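Uncharacterized protein VPA0106 (Vibrio parahaemolyticus, PDB 3U07) is of unknown function but probably carries a signal sequence and combines DUF1254 and DUF1214 family regions. Local coordinates at residues V98-M103 / G134-A139; F47-V52 / P208-S213; N355-M360 / P404-Y409; V336-A341 / K376-G381; V27-D32 / D237-I242. The protein carries 2 engineered substitutions. One frame throughout, in Å; residues are numbered along the deposited sequence.

Interaction 1: V98-M103 / G134-A139; sequences VSVPDM and GQFMFA
Val98 and Phe136 exchange two backbone hydrogen bonds, Val98 N to Phe136 O at 2.7 Å and Phe136 N to Val98 O at 2.9 Å. Val100 and Gly134 form the next hydrogen-bonded pair, with Gly134 N 2.6 Å from Val100 O. Between them lies the non-hydrogen-bonded pair Ser99 and Gln135. Here the side chains bond instead. Ser99 OG donates to Gln135 OE1; the modelled 2.5 Å is very short, so the exact length is doubtful. The bend of Gln135 at chi2 (-60°) swings its CD back toward the serine. Arg189 also bonds to Ser99 OG.

The other face is apolar. Val100 CB meets the edge of the Phe136 ring, 3.8 Å from CE2 and near the ring plane. Val98 CG2 reaches Phe138 CE1 at 3.6 Å. Leu111 and Trp109 of strand 109-115 pack on Val98 and Val100, and Phe124 stacks on Phe136. Gly134 has backbone angles that call for glycine, and a CB there would be crowded by Phe136 CZ.

The segment axes run at 160°. This is regular antiparallel pairing of the two central strands, 96-100 and 134-140, in a four-stranded mixed sheet within the DUF1254 family region.

Interaction 2: F47-V52 / P208-S213; sequences FYHTAV and PDPKKS
Tyr48 turns one face of its ring to Pro210, a proline CH-pi contact that joins the end of helix 26-52 to the loop before helix 215-224. Pro210 CD sits over the ring centre, 3.3 Å from the centroid and only 8° off the ring normal. The proline CG lies toward one side of the ring, 3.5 Å from Tyr48 CD2. On the opposite face is Val52 CG1, one helical turn on and nearer the rim. The ring is thus held between a loop residue and its own helix. Its CG is anti to the backbone N (chi1 -167°), on a CB that points toward the loop.

Tyr48 CE1 comes 3.4 Å from Pro208 O, an oxygen that also accepts from Tyr44 OH. The hydroxyl end passes obliquely by Asp209, with the ring and carboxylate planes 20° apart. His49 adds a looser touch, its NE2 3.9 Å from Pro210 CG.

The loop is braced from within. Ser213 OG and Lys212 N approach Asp209 O from opposite faces of its carbonyl plane. Arg218 of the following helix packs on Pro210 and also bonds to Ser213 OG. Asp209 closes an Asx turn over the proline: Lys211 N donates to Asp209 OD1 at 2.9 Å, from above the carboxylate plane.

Interaction 3: N355-M360 / P404-Y409; sequences NDNRLM and PEKPFY
The backbones come closest where Asn355 N donates to Pro407 O at 3.1 Å, an almost straight bond (177°) that meets the oxygen from above its carbonyl plane. Next to it, Lys406 reaches Asp356. The lysine chain is extended beyond CG and crosses the aspartate at about a right angle. Its NZ lies 2.6 Å from Asp356 OD1 and 2.7 Å from Asp356 OD2, on the syn side of both oxygens. Asp356 OD2 also accepts from Asn357 N. The two segments lie where strand 347-354 ends in a loop and strand 408-417, its antiparallel neighbour in a DUF1214-region sheet, begins after one. Just past the salt bridge, Leu359 N bonds to Asn357 OD1 in an Asx turn. Tyr409 packs against the 355-360 loop. Its edge faces Asn355, and the amide and ring planes stand 74° apart. Asn355 ND2 bonds to Asp320, and its OD1 accepts from Lys327. Tyr409 OH pairs with Thr77 OG1 and also packs 3.4 Å from Arg358 CA.

Interaction 4: V336-A341 / K376-G381; sequences VMRFKA and KADKDG
Arg338 extends from its strand to Asp378 in the loop 376-381. Its CG is anti to the backbone N (chi1 178°), and the chain stays straight to CD. From CB to CG it leads out from the strand, with Thr384 packing beside the side chain. The bend comes at chi3. At the tip, NH1 donates to Asp378 OD2 at 3.2 Å, nearly straight at 177°. The oxygen lies in the guanidinium plane, yet the donor stands well above the carboxylate plane; the two planes are 65° apart. NH2 is farther, 4.0 Å from the same oxygen. Asp378 OD1 turns the other way and accepts from Tyr382 N, whose ring makes a cation-pi contact with Arg338. Two residues on, Lys340 CE lies 3.6 Å from Asp380 O. A water bridges Ala341 N (2.9 Å) and Gly381 O (2.6 Å). The type I turn Asp378 to Gly381 leads directly into strand 382-388. That strand pairs antiparallel with strand 334-340, and this exposed contact joins the turn to residues 338-341.

Interaction 5: V27-D32 / D237-I242; sequences VDLAED and DKYQSI
The Tyr239 ring lies against helix 26-52, with Asp32 O over one face, 3.8 Å above the plane and offset toward the rim. The opposite face carries Lys238 CB from its own segment. Leu29 CD1 comes to the ring edge, in plane, 3.7 Å from Tyr239 CD1. Asp32 CB approaches Tyr239 CE1 from the side of the ring where Asp32 O lies, also at 3.7 Å. This is helix packing: the first turns of helix 26-52 receive the end of the short helix 233-239 and the turn after it.

Leu29 is the main apolar contact from the helix. Its CG is anti to the backbone N (chi1 -166°), and the methyls beyond it reach the other segment. One methyl, CD1, meets the tyrosine and Lys238 O. The other, CD2, meets Ser241 OG at 3.5 Å. Leu29 CG rests 4.0 Å from Ile242 CG1.

Ile242 fills the place beside Leu29 and points toward the helix. Its CD1 reaches the backbone at Ala30. Ile242 also touches Leu258 of helix 253-273, and Ala33 touches both Ile242 and Tyr239. Ile242 thus packs on two helices. Its own turn is held by the bond from Ile242 N to Tyr239 O. At the tip, Ile242 CD1 lies 3.7 Å from Ala30 N and 4.0 Å from Ala30 CB.

Overall arrangement
Interaction 1 is the buried contact of the five, a strand pair held by backbone bonds with aromatic and valine packing on one face. Interactions 2 and 4 lie at the surface; 3 and 5 are partly buried. Interactions 2 and 5 both use helix 26-52, with centres about 24 Å apart, and both rely on packing round a tyrosine ring. Interactions 3 and 4 share the DUF1214 region and alternate along the chain; their nearest atoms are about 7 Å apart. Each carries a salt bridge, loop to loop in interaction 3 and strand to loop in interaction 4. Interaction 1, in the DUF1254 region, is nested inside the loops closed by 2 and 5.

Interaction 1: V98-M103 / G134-A139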
# COMPACT_ATOMS: atom_id res chain seq x y z
N VAL A 98 15.35 -3.44 10.81
CA VAL A 98 15.10 -4.24 9.63
C VAL A 98 16.38 -4.19 8.81
O VAL A 98 16.88 -3.10 8.49
CB VAL A 98 13.92 -3.68 8.81
CG1 VAL A 98 13.74 -4.49 7.53
CG2 VAL A 98 12.65 -3.72 9.65
N SER A 99 16.93 -5.36 8.52
CA SER A 99 18.17 -5.45 7.75
C SER A 99 17.87 -5.73 6.29
O SER A 99 17.12 -6.65 5.96
CB SER A 99 19.07 -6.56 8.30
OG SER A 99 19.40 -6.34 9.66
N VAL A 100 18.46 -4.91 5.42
CA VAL A 100 18.29 -5.04 3.98
C VAL A 100 19.69 -5.06 3.36
O VAL A 100 20.47 -4.12 3.53
CB VAL A 100 17.48 -3.86 3.40
CG1 VAL A 100 17.45 -3.94 1.88
CG2 VAL A 100 16.06 -3.91 3.94
N PRO A 101 20.02 -6.14 2.63
CA PRO A 101 21.32 -6.30 1.97
C PRO A 101 21.47 -5.41 0.75
O PRO A 101 20.47 -5.00 0.16
CB PRO A 101 21.31 -7.77 1.56
CG PRO A 101 19.86 -7.99 1.20
CD PRO A 101 19.15 -7.30 2.37
N ASP A 102 22.71 -5.09 0.37
CA ASP A 102 22.92 -4.31 -0.84
C ASP A 102 22.38 -5.22 -1.94
O ASP A 102 22.61 -6.44 -1.92
CB ASP A 102 24.40 -4.01 -1.06
CG ASP A 102 24.94 -2.94 -0.11
OD1 ASP A 102 24.13 -2.29 0.59
OD2 ASP A 102 26.17 -2.74 -0.06
N MSE A 103 21.64 -4.65 -2.89
CA MSE A 103 21.04 -5.43 -3.97
C MSE A 103 21.86 -5.30 -5.25
O MSE A 103 22.78 -4.47 -5.32
CB MSE A 103 19.61 -4.94 -4.23
CG MSE A 103 18.54 -6.03 -4.20
SE MSE A 103 17.97 -6.50 -2.40
CE MSE A 103 17.57 -4.73 -1.76
N GLY A 134 20.74 -1.54 3.85
CA GLY A 134 21.21 -1.01 5.13
C GLY A 134 20.49 -1.54 6.35
O GLY A 134 19.68 -2.46 6.27
N GLN A 135 20.83 -0.97 7.51
CA GLN A 135 20.22 -1.35 8.77
C GLN A 135 19.25 -0.22 9.11
O GLN A 135 19.67 0.88 9.44
CB GLN A 135 21.29 -1.47 9.86
CG GLN A 135 22.38 -2.51 9.59
CD GLN A 135 21.83 -3.92 9.43
OE1 GLN A 135 20.71 -4.22 9.84
NE2 GLN A 135 22.64 -4.80 8.85
N PHE A 136 17.96 -0.50 9.02
CA PHE A 136 16.95 0.52 9.27
C PHE A 136 16.26 0.29 10.60
O PHE A 136 15.61 -0.73 10.80
CB PHE A 136 15.95 0.51 8.10
CG PHE A 136 16.61 0.69 6.76
CD1 PHE A 136 17.09 1.94 6.37
CD2 PHE A 136 16.78 -0.39 5.90
CE1 PHE A 136 17.74 2.11 5.14
CE2 PHE A 136 17.43 -0.23 4.67
CZ PHE A 136 17.91 1.03 4.29
N MSE A 137 16.44 1.24 11.50
CA MSE A 137 15.86 1.11 12.83
C MSE A 137 14.57 1.89 12.98
O MSE A 137 14.50 3.07 12.65
CB MSE A 137 16.88 1.56 13.89
CG MSE A 137 16.45 1.27 15.32
SE MSE A 137 17.80 1.72 16.67
CE MSE A 137 17.20 3.50 17.03
N PHE A 138 13.55 1.20 13.48
CA PHE A 138 12.25 1.81 13.72
C PHE A 138 12.11 1.91 15.23
O PHE A 138 12.23 0.91 15.94
CB PHE A 138 11.14 0.93 13.14
CG PHE A 138 11.22 0.80 11.65
CD1 PHE A 138 12.17 -0.03 11.07
CD2 PHE A 138 10.39 1.57 10.84
CE1 PHE A 138 12.31 -0.09 9.68
CE2 PHE A 138 10.52 1.52 9.45
CZ PHE A 138 11.47 0.69 8.87
N ALA A 139 11.85 3.11 15.72
CA ALA A 139 11.70 3.32 17.15
C ALA A 139 10.47 4.14 17.44
O ALA A 139 10.05 4.95 16.61
CB ALA A 139 12.95 4.02 17.72

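Interaction 2: F47-V52 / P208-S213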
# COMPACT_ATOMS: atom_id res chain seq x y z
N PHE A 47 -5.64 -5.45 10.95
CA PHE A 47 -4.62 -6.09 11.77
C PHE A 47 -5.23 -7.25 12.56
O PHE A 47 -4.64 -8.32 12.68
CB PHE A 47 -4.01 -5.08 12.74
CG PHE A 47 -3.04 -5.68 13.73
CD1 PHE A 47 -1.76 -6.07 13.34
CD2 PHE A 47 -3.43 -5.89 15.05
CE1 PHE A 47 -0.89 -6.66 14.25
CE2 PHE A 47 -2.55 -6.48 15.97
CZ PHE A 47 -1.28 -6.87 15.56
N TYR A 48 -6.43 -7.02 13.09
CA TYR A 48 -7.12 -8.03 13.89
C TYR A 48 -7.44 -9.26 13.06
O TYR A 48 -7.15 -10.39 13.45
CB TYR A 48 -8.42 -7.47 14.47
CG TYR A 48 -9.02 -8.35 15.55
CD1 TYR A 48 -8.67 -8.18 16.89
CD2 TYR A 48 -9.89 -9.39 15.22
CE1 TYR A 48 -9.18 -9.02 17.88
CE2 TYR A 48 -10.40 -10.24 16.21
CZ TYR A 48 -10.04 -10.04 17.53
OH TYR A 48 -10.54 -10.87 18.51
N HIS A 49 -8.05 -9.03 11.90
CA HIS A 49 -8.44 -10.13 11.03
C HIS A 49 -7.28 -10.89 10.41
O HIS A 49 -7.45 -12.01 9.95
CB HIS A 49 -9.41 -9.61 9.97
CG HIS A 49 -10.75 -9.24 10.53
ND1 HIS A 49 -11.37 -8.04 10.26
CD2 HIS A 49 -11.57 -9.90 11.38
CE1 HIS A 49 -12.51 -7.97 10.92
NE2 HIS A 49 -12.66 -9.09 11.61
N THR A 50 -6.09 -10.28 10.40
CA THR A 50 -4.93 -10.97 9.85
C THR A 50 -4.01 -11.50 10.96
O THR A 50 -4.04 -12.69 11.29
CB THR A 50 -4.11 -10.06 8.92
OG1 THR A 50 -3.83 -8.82 9.57
CG2 THR A 50 -4.87 -9.79 7.63
N ALA A 51 -3.22 -10.61 11.55
CA ALA A 51 -2.28 -11.00 12.60
C ALA A 51 -2.87 -11.56 13.89
O ALA A 51 -2.36 -12.55 14.41
CB ALA A 51 -1.36 -9.81 12.93
N VAL A 52 -3.92 -10.95 14.41
CA VAL A 52 -4.49 -11.43 15.67
C VAL A 52 -5.18 -12.79 15.60
O VAL A 52 -4.83 -13.70 16.36
CB VAL A 52 -5.47 -10.39 16.29
CG1 VAL A 52 -6.07 -10.95 17.57
CG2 VAL A 52 -4.73 -9.10 16.58
N PRO A 208 -9.35 -5.74 21.55
CA PRO A 208 -10.81 -5.62 21.52
C PRO A 208 -11.30 -6.38 20.30
O PRO A 208 -10.69 -6.29 19.23
CB PRO A 208 -11.04 -4.11 21.36
CG PRO A 208 -9.76 -3.49 21.87
CD PRO A 208 -8.71 -4.43 21.36
N ASP A 209 -12.40 -7.11 20.44
CA ASP A 209 -12.96 -7.86 19.32
C ASP A 209 -13.78 -6.91 18.46
O ASP A 209 -14.73 -6.28 18.95
CB ASP A 209 -13.88 -8.99 19.82
CG ASP A 209 -14.34 -9.91 18.69
OD1 ASP A 209 -14.38 -9.47 17.52
OD2 ASP A 209 -14.68 -11.08 18.98
N PRO A 210 -13.42 -6.77 17.18
CA PRO A 210 -14.18 -5.86 16.31
C PRO A 210 -15.67 -6.20 16.14
O PRO A 210 -16.48 -5.32 15.88
CB PRO A 210 -13.40 -5.92 14.99
CG PRO A 210 -12.64 -7.22 15.07
CD PRO A 210 -12.22 -7.26 16.50
N LYS A 211 -16.04 -7.46 16.29
CA LYS A 211 -17.44 -7.83 16.11
C LYS A 211 -18.37 -7.43 17.25
O LYS A 211 -19.59 -7.34 17.05
CB LYS A 211 -17.57 -9.33 15.84
CG LYS A 211 -17.65 -10.22 17.07
CD LYS A 211 -18.66 -11.35 16.84
CE LYS A 211 -18.90 -11.59 15.34
NZ LYS A 211 -20.11 -12.40 15.05
N LYS A 212 -17.82 -7.18 18.43
CA LYS A 212 -18.64 -6.83 19.58
C LYS A 212 -18.31 -5.50 20.27
O LYS A 212 -18.93 -5.13 21.26
CB LYS A 212 -18.58 -7.97 20.60
CG LYS A 212 -17.17 -8.46 20.84
CD LYS A 212 -17.08 -9.60 21.86
CE LYS A 212 -17.21 -10.99 21.22
NZ LYS A 212 -18.62 -11.48 21.13
N SER A 213 -17.33 -4.78 19.74
CA SER A 213 -16.92 -3.49 20.31
C SER A 213 -17.44 -2.33 19.46
O SER A 213 -18.00 -2.55 18.39
CB SER A 213 -15.40 -3.42 20.39
OG SER A 213 -14.82 -3.65 19.11

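Interaction 3: N355-M360 / P404-Y409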
# COMPACT_ATOMS: atom_id res chain seq x y z
N ASN A 355 -12.03 -10.24 -15.45
CA ASN A 355 -13.01 -9.52 -14.64
C ASN A 355 -13.73 -10.43 -13.65
O ASN A 355 -14.19 -9.98 -12.59
CB ASN A 355 -14.06 -8.86 -15.53
CG ASN A 355 -13.55 -7.62 -16.22
OD1 ASN A 355 -12.82 -7.70 -17.20
ND2 ASN A 355 -13.92 -6.46 -15.70
N ASP A 356 -13.82 -11.72 -13.98
CA ASP A 356 -14.52 -12.69 -13.15
C ASP A 356 -13.89 -13.01 -11.80
O ASP A 356 -14.58 -12.98 -10.78
CB ASP A 356 -14.72 -13.99 -13.94
CG ASP A 356 -13.41 -14.57 -14.47
OD1 ASP A 356 -13.45 -15.65 -15.10
OD2 ASP A 356 -12.35 -13.94 -14.26
N ASN A 357 -12.59 -13.29 -11.78
CA ASN A 357 -11.91 -13.63 -10.53
C ASN A 357 -10.89 -12.58 -10.10
O ASN A 357 -10.26 -12.71 -9.05
CB ASN A 357 -11.21 -14.98 -10.65
CG ASN A 357 -10.21 -15.00 -11.78
OD1 ASN A 357 -9.75 -13.95 -12.24
ND2 ASN A 357 -9.85 -16.19 -12.23
N ARG A 358 -10.72 -11.55 -10.92
CA ARG A 358 -9.76 -10.50 -10.62
C ARG A 358 -8.35 -11.03 -10.44
O ARG A 358 -7.54 -10.45 -9.73
CB ARG A 358 -10.20 -9.74 -9.37
CG ARG A 358 -11.39 -8.84 -9.59
CD ARG A 358 -11.98 -8.43 -8.27
NE ARG A 358 -12.77 -7.21 -8.37
CZ ARG A 358 -13.12 -6.47 -7.32
NH1 ARG A 358 -12.76 -6.85 -6.10
NH2 ARG A 358 -13.83 -5.36 -7.49
N LEU A 359 -8.06 -12.15 -11.10
CA LEU A 359 -6.75 -12.77 -11.04
C LEU A 359 -6.18 -12.79 -12.45
O LEU A 359 -6.90 -12.57 -13.42
CB LEU A 359 -6.84 -14.21 -10.54
CG LEU A 359 -7.57 -14.55 -9.24
CD1 LEU A 359 -7.42 -16.04 -8.99
CD2 LEU A 359 -7.00 -13.75 -8.08
N MSE A 360 -4.88 -13.06 -12.56
CA MSE A 360 -4.26 -13.15 -13.88
C MSE A 360 -4.92 -14.34 -14.58
O MSE A 360 -5.45 -15.24 -13.92
CB MSE A 360 -2.76 -13.37 -13.75
CG MSE A 360 -1.97 -12.08 -13.82
SE MSE A 360 -0.16 -12.25 -13.16
CE MSE A 360 -0.41 -11.38 -11.45
N PRO A 404 -7.29 -13.20 -22.32
CA PRO A 404 -8.25 -14.31 -22.23
C PRO A 404 -9.51 -14.21 -23.08
O PRO A 404 -9.90 -13.13 -23.51
CB PRO A 404 -8.57 -14.35 -20.74
CG PRO A 404 -8.60 -12.91 -20.40
CD PRO A 404 -7.37 -12.35 -21.11
N GLU A 405 -10.14 -15.37 -23.30
CA GLU A 405 -11.37 -15.47 -24.07
C GLU A 405 -12.56 -15.08 -23.20
O GLU A 405 -13.58 -15.77 -23.18
CB GLU A 405 -11.57 -16.92 -24.55
CG GLU A 405 -10.47 -17.45 -25.44
CD GLU A 405 -10.85 -17.47 -26.90
OE1 GLU A 405 -11.15 -16.39 -27.45
OE2 GLU A 405 -10.86 -18.57 -27.50
N LYS A 406 -12.43 -13.96 -22.49
CA LYS A 406 -13.49 -13.47 -21.61
C LYS A 406 -13.24 -12.01 -21.28
O LYS A 406 -12.24 -11.43 -21.69
CB LYS A 406 -13.50 -14.29 -20.32
CG LYS A 406 -12.15 -14.39 -19.63
CD LYS A 406 -12.30 -14.83 -18.18
CE LYS A 406 -10.94 -15.04 -17.52
NZ LYS A 406 -11.06 -15.43 -16.09
N PRO A 407 -14.18 -11.37 -20.56
CA PRO A 407 -13.96 -9.96 -20.22
C PRO A 407 -12.69 -9.84 -19.37
O PRO A 407 -12.45 -10.66 -18.49
CB PRO A 407 -15.22 -9.60 -19.44
CG PRO A 407 -16.27 -10.45 -20.10
CD PRO A 407 -15.55 -11.78 -20.22
N PHE A 408 -11.89 -8.83 -19.66
CA PHE A 408 -10.65 -8.62 -18.92
C PHE A 408 -10.42 -7.13 -18.72
O PHE A 408 -11.10 -6.30 -19.32
CB PHE A 408 -9.47 -9.21 -19.70
CG PHE A 408 -9.17 -8.49 -21.00
CD1 PHE A 408 -8.28 -7.42 -21.04
CD2 PHE A 408 -9.79 -8.89 -22.19
CE1 PHE A 408 -8.00 -6.76 -22.23
CE2 PHE A 408 -9.52 -8.24 -23.39
CZ PHE A 408 -8.62 -7.17 -23.42
N TYR A 409 -9.48 -6.80 -17.85
CA TYR A 409 -9.12 -5.41 -17.64
C TYR A 409 -7.60 -5.36 -17.57
O TYR A 409 -6.95 -6.37 -17.31
CB TYR A 409 -9.75 -4.82 -16.38
CG TYR A 409 -9.42 -5.52 -15.08
CD1 TYR A 409 -10.14 -6.64 -14.67
CD2 TYR A 409 -8.41 -5.03 -14.24
CE1 TYR A 409 -9.87 -7.26 -13.45
CE2 TYR A 409 -8.14 -5.64 -13.01
CZ TYR A 409 -8.87 -6.75 -12.63
OH TYR A 409 -8.61 -7.37 -11.42

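Interaction 4: V336-A341 / K376-G381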
# COMPACT_ATOMS: atom_id res chain seq x y z
N VAL A 336 -5.07 -3.36 -29.71
CA VAL A 336 -3.74 -2.79 -29.86
C VAL A 336 -3.64 -1.52 -29.03
O VAL A 336 -4.58 -0.73 -28.93
CB VAL A 336 -3.40 -2.51 -31.35
CG1 VAL A 336 -4.28 -1.42 -31.90
CG2 VAL A 336 -1.92 -2.13 -31.47
N MSE A 337 -2.47 -1.34 -28.42
CA MSE A 337 -2.17 -0.21 -27.56
C MSE A 337 -0.86 0.39 -28.07
O MSE A 337 0.15 -0.30 -28.11
CB MSE A 337 -1.97 -0.72 -26.15
CG MSE A 337 -2.56 0.10 -25.04
SE MSE A 337 -2.25 -0.83 -23.36
CE MSE A 337 -2.11 -2.63 -23.97
N ARG A 338 -0.87 1.66 -28.44
CA ARG A 338 0.36 2.29 -28.93
C ARG A 338 0.54 3.63 -28.22
O ARG A 338 -0.33 4.50 -28.27
CB ARG A 338 0.28 2.48 -30.44
CG ARG A 338 1.48 3.17 -31.05
CD ARG A 338 1.30 3.26 -32.55
NE ARG A 338 1.90 4.47 -33.11
CZ ARG A 338 3.19 4.63 -33.37
NH1 ARG A 338 4.05 3.65 -33.12
NH2 ARG A 338 3.62 5.78 -33.86
N PHE A 339 1.69 3.81 -27.58
CA PHE A 339 1.94 5.03 -26.81
C PHE A 339 3.42 5.31 -26.56
O PHE A 339 4.26 4.41 -26.60
CB PHE A 339 1.28 4.87 -25.44
CG PHE A 339 1.69 3.61 -24.73
CD1 PHE A 339 1.09 2.40 -25.04
CD2 PHE A 339 2.74 3.62 -23.81
CE1 PHE A 339 1.53 1.21 -24.46
CE2 PHE A 339 3.19 2.44 -23.23
CZ PHE A 339 2.58 1.23 -23.55
N LYS A 340 3.72 6.57 -26.26
CA LYS A 340 5.07 7.00 -25.93
C LYS A 340 5.36 6.48 -24.51
O LYS A 340 4.44 6.19 -23.74
CB LYS A 340 5.17 8.53 -25.93
CG LYS A 340 5.33 9.17 -27.31
CD LYS A 340 6.63 9.96 -27.36
CE LYS A 340 7.34 9.87 -28.71
NZ LYS A 340 6.89 10.90 -29.69
N ALA A 341 6.63 6.36 -24.16
CA ALA A 341 6.99 5.89 -22.83
C ALA A 341 6.44 6.84 -21.76
O ALA A 341 6.52 8.06 -21.89
CB ALA A 341 8.50 5.80 -22.70
N LYS A 376 10.87 -2.92 -26.48
CA LYS A 376 11.67 -1.79 -26.93
C LYS A 376 10.82 -0.91 -27.85
O LYS A 376 10.09 -1.41 -28.69
CB LYS A 376 12.94 -2.26 -27.65
CG LYS A 376 14.20 -2.26 -26.77
CD LYS A 376 14.17 -3.37 -25.73
CE LYS A 376 15.39 -3.33 -24.81
NZ LYS A 376 15.29 -2.29 -23.75
N ALA A 377 10.93 0.40 -27.66
CA ALA A 377 10.16 1.36 -28.44
C ALA A 377 10.57 1.47 -29.90
O ALA A 377 11.75 1.41 -30.23
CB ALA A 377 10.23 2.73 -27.78
N ASP A 378 9.58 1.66 -30.77
CA ASP A 378 9.81 1.79 -32.20
C ASP A 378 10.82 2.91 -32.48
O ASP A 378 11.17 3.67 -31.58
CB ASP A 378 8.48 2.07 -32.93
CG ASP A 378 8.06 3.54 -32.90
OD1 ASP A 378 8.57 4.30 -32.06
OD2 ASP A 378 7.20 3.93 -33.71
N LYS A 379 11.28 2.99 -33.72
CA LYS A 379 12.27 4.00 -34.10
C LYS A 379 11.86 5.40 -33.63
O LYS A 379 12.72 6.25 -33.39
CB LYS A 379 12.48 3.99 -35.63
CG LYS A 379 11.96 5.22 -36.38
CD LYS A 379 12.18 5.05 -37.87
CE LYS A 379 11.08 5.74 -38.68
NZ LYS A 379 11.05 7.20 -38.46
N ASP A 380 10.56 5.62 -33.50
CA ASP A 380 10.05 6.91 -33.04
C ASP A 380 9.79 6.90 -31.54
O ASP A 380 9.20 7.83 -30.99
CB ASP A 380 8.77 7.27 -33.80
CG ASP A 380 9.06 7.83 -35.18
OD1 ASP A 380 8.16 7.79 -36.04
OD2 ASP A 380 10.19 8.33 -35.40
N GLY A 381 10.24 5.84 -30.89
CA GLY A 381 10.08 5.73 -29.45
C GLY A 381 8.70 5.40 -28.93
O GLY A 381 8.39 5.69 -27.77
O HOH W 1 9.10 6.83 -25.53

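Interaction 5: V27-D32 / D237-I242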
# COMPACT_ATOMS: atom_id res chain seq x y z
N VAL A 27 -24.10 16.35 16.07
CA VAL A 27 -24.24 15.29 15.07
C VAL A 27 -23.17 15.54 14.00
O VAL A 27 -22.58 14.60 13.47
CB VAL A 27 -25.64 15.32 14.41
CG1 VAL A 27 -25.67 14.39 13.21
CG2 VAL A 27 -26.69 14.89 15.43
N ASP A 28 -22.93 16.81 13.70
CA ASP A 28 -21.91 17.18 12.73
C ASP A 28 -20.54 16.80 13.28
O ASP A 28 -19.70 16.24 12.57
CB ASP A 28 -21.94 18.70 12.46
CG ASP A 28 -23.17 19.14 11.69
OD1 ASP A 28 -23.83 18.27 11.08
OD2 ASP A 28 -23.47 20.35 11.69
N LEU A 29 -20.31 17.11 14.55
CA LEU A 29 -19.03 16.80 15.19
C LEU A 29 -18.83 15.29 15.21
O LEU A 29 -17.74 14.80 14.91
CB LEU A 29 -18.99 17.37 16.61
CG LEU A 29 -17.61 17.43 17.27
CD1 LEU A 29 -16.63 18.14 16.35
CD2 LEU A 29 -17.71 18.15 18.61
N ALA A 30 -19.88 14.56 15.57
CA ALA A 30 -19.81 13.10 15.63
C ALA A 30 -19.44 12.51 14.27
O ALA A 30 -18.68 11.54 14.19
CB ALA A 30 -21.15 12.53 16.10
N GLU A 31 -19.96 13.09 13.19
CA GLU A 31 -19.65 12.60 11.85
C GLU A 31 -18.16 12.81 11.55
O GLU A 31 -17.48 11.92 11.04
CB GLU A 31 -20.47 13.34 10.79
CG GLU A 31 -20.15 12.88 9.37
CD GLU A 31 -20.92 13.66 8.31
OE1 GLU A 31 -21.89 14.34 8.66
OE2 GLU A 31 -20.54 13.57 7.12
N ASP A 32 -17.66 14.00 11.86
CA ASP A 32 -16.26 14.29 11.62
C ASP A 32 -15.38 13.43 12.53
O ASP A 32 -14.31 12.99 12.12
CB ASP A 32 -15.97 15.78 11.85
CG ASP A 32 -16.66 16.67 10.84
OD1 ASP A 32 -16.88 16.22 9.69
OD2 ASP A 32 -16.98 17.83 11.18
N ASP A 237 -8.20 17.26 19.64
CA ASP A 237 -8.72 18.37 20.43
C ASP A 237 -10.15 18.70 20.01
O ASP A 237 -10.96 19.16 20.82
CB ASP A 237 -7.84 19.61 20.29
CG ASP A 237 -6.57 19.53 21.12
OD1 ASP A 237 -6.54 18.76 22.11
OD2 ASP A 237 -5.59 20.24 20.80
N LYS A 238 -10.47 18.46 18.74
CA LYS A 238 -11.81 18.75 18.21
C LYS A 238 -12.87 17.71 18.57
O LYS A 238 -14.02 18.05 18.83
CB LYS A 238 -11.76 18.86 16.68
CG LYS A 238 -10.77 19.87 16.12
CD LYS A 238 -10.73 19.81 14.60
CE LYS A 238 -9.78 20.85 14.03
NZ LYS A 238 -10.25 21.36 12.71
N TYR A 239 -12.46 16.44 18.61
CA TYR A 239 -13.40 15.35 18.84
C TYR A 239 -13.49 14.77 20.24
O TYR A 239 -14.09 13.71 20.45
CB TYR A 239 -13.10 14.26 17.81
CG TYR A 239 -12.91 14.84 16.42
CD1 TYR A 239 -13.81 15.79 15.93
CD2 TYR A 239 -11.84 14.46 15.61
CE1 TYR A 239 -13.64 16.36 14.67
CE2 TYR A 239 -11.66 15.02 14.34
CZ TYR A 239 -12.57 15.97 13.88
OH TYR A 239 -12.41 16.53 12.63
N GLN A 240 -12.92 15.47 21.21
CA GLN A 240 -12.91 15.01 22.59
C GLN A 240 -14.28 14.78 23.23
O GLN A 240 -14.48 13.79 23.93
CB GLN A 240 -12.12 16.01 23.44
CG GLN A 240 -11.73 15.49 24.81
CD GLN A 240 -10.77 16.42 25.50
OE1 GLN A 240 -11.16 17.46 26.04
NE2 GLN A 240 -9.49 16.07 25.48
N SER A 241 -15.22 15.68 22.99
CA SER A 241 -16.56 15.55 23.57
C SER A 241 -17.28 14.32 23.03
O SER A 241 -18.20 13.80 23.67
CB SER A 241 -17.39 16.80 23.28
OG SER A 241 -17.62 16.96 21.89
N ILE A 242 -16.85 13.85 21.87
CA ILE A 242 -17.47 12.68 21.26
C ILE A 242 -17.00 11.41 21.95
O ILE A 242 -17.65 10.37 21.86
CB ILE A 242 -17.13 12.60 19.75
CG1 ILE A 242 -17.62 13.86 19.04
CG2 ILE A 242 -17.76 11.36 19.12
CD1 ILE A 242 -19.12 14.09 19.14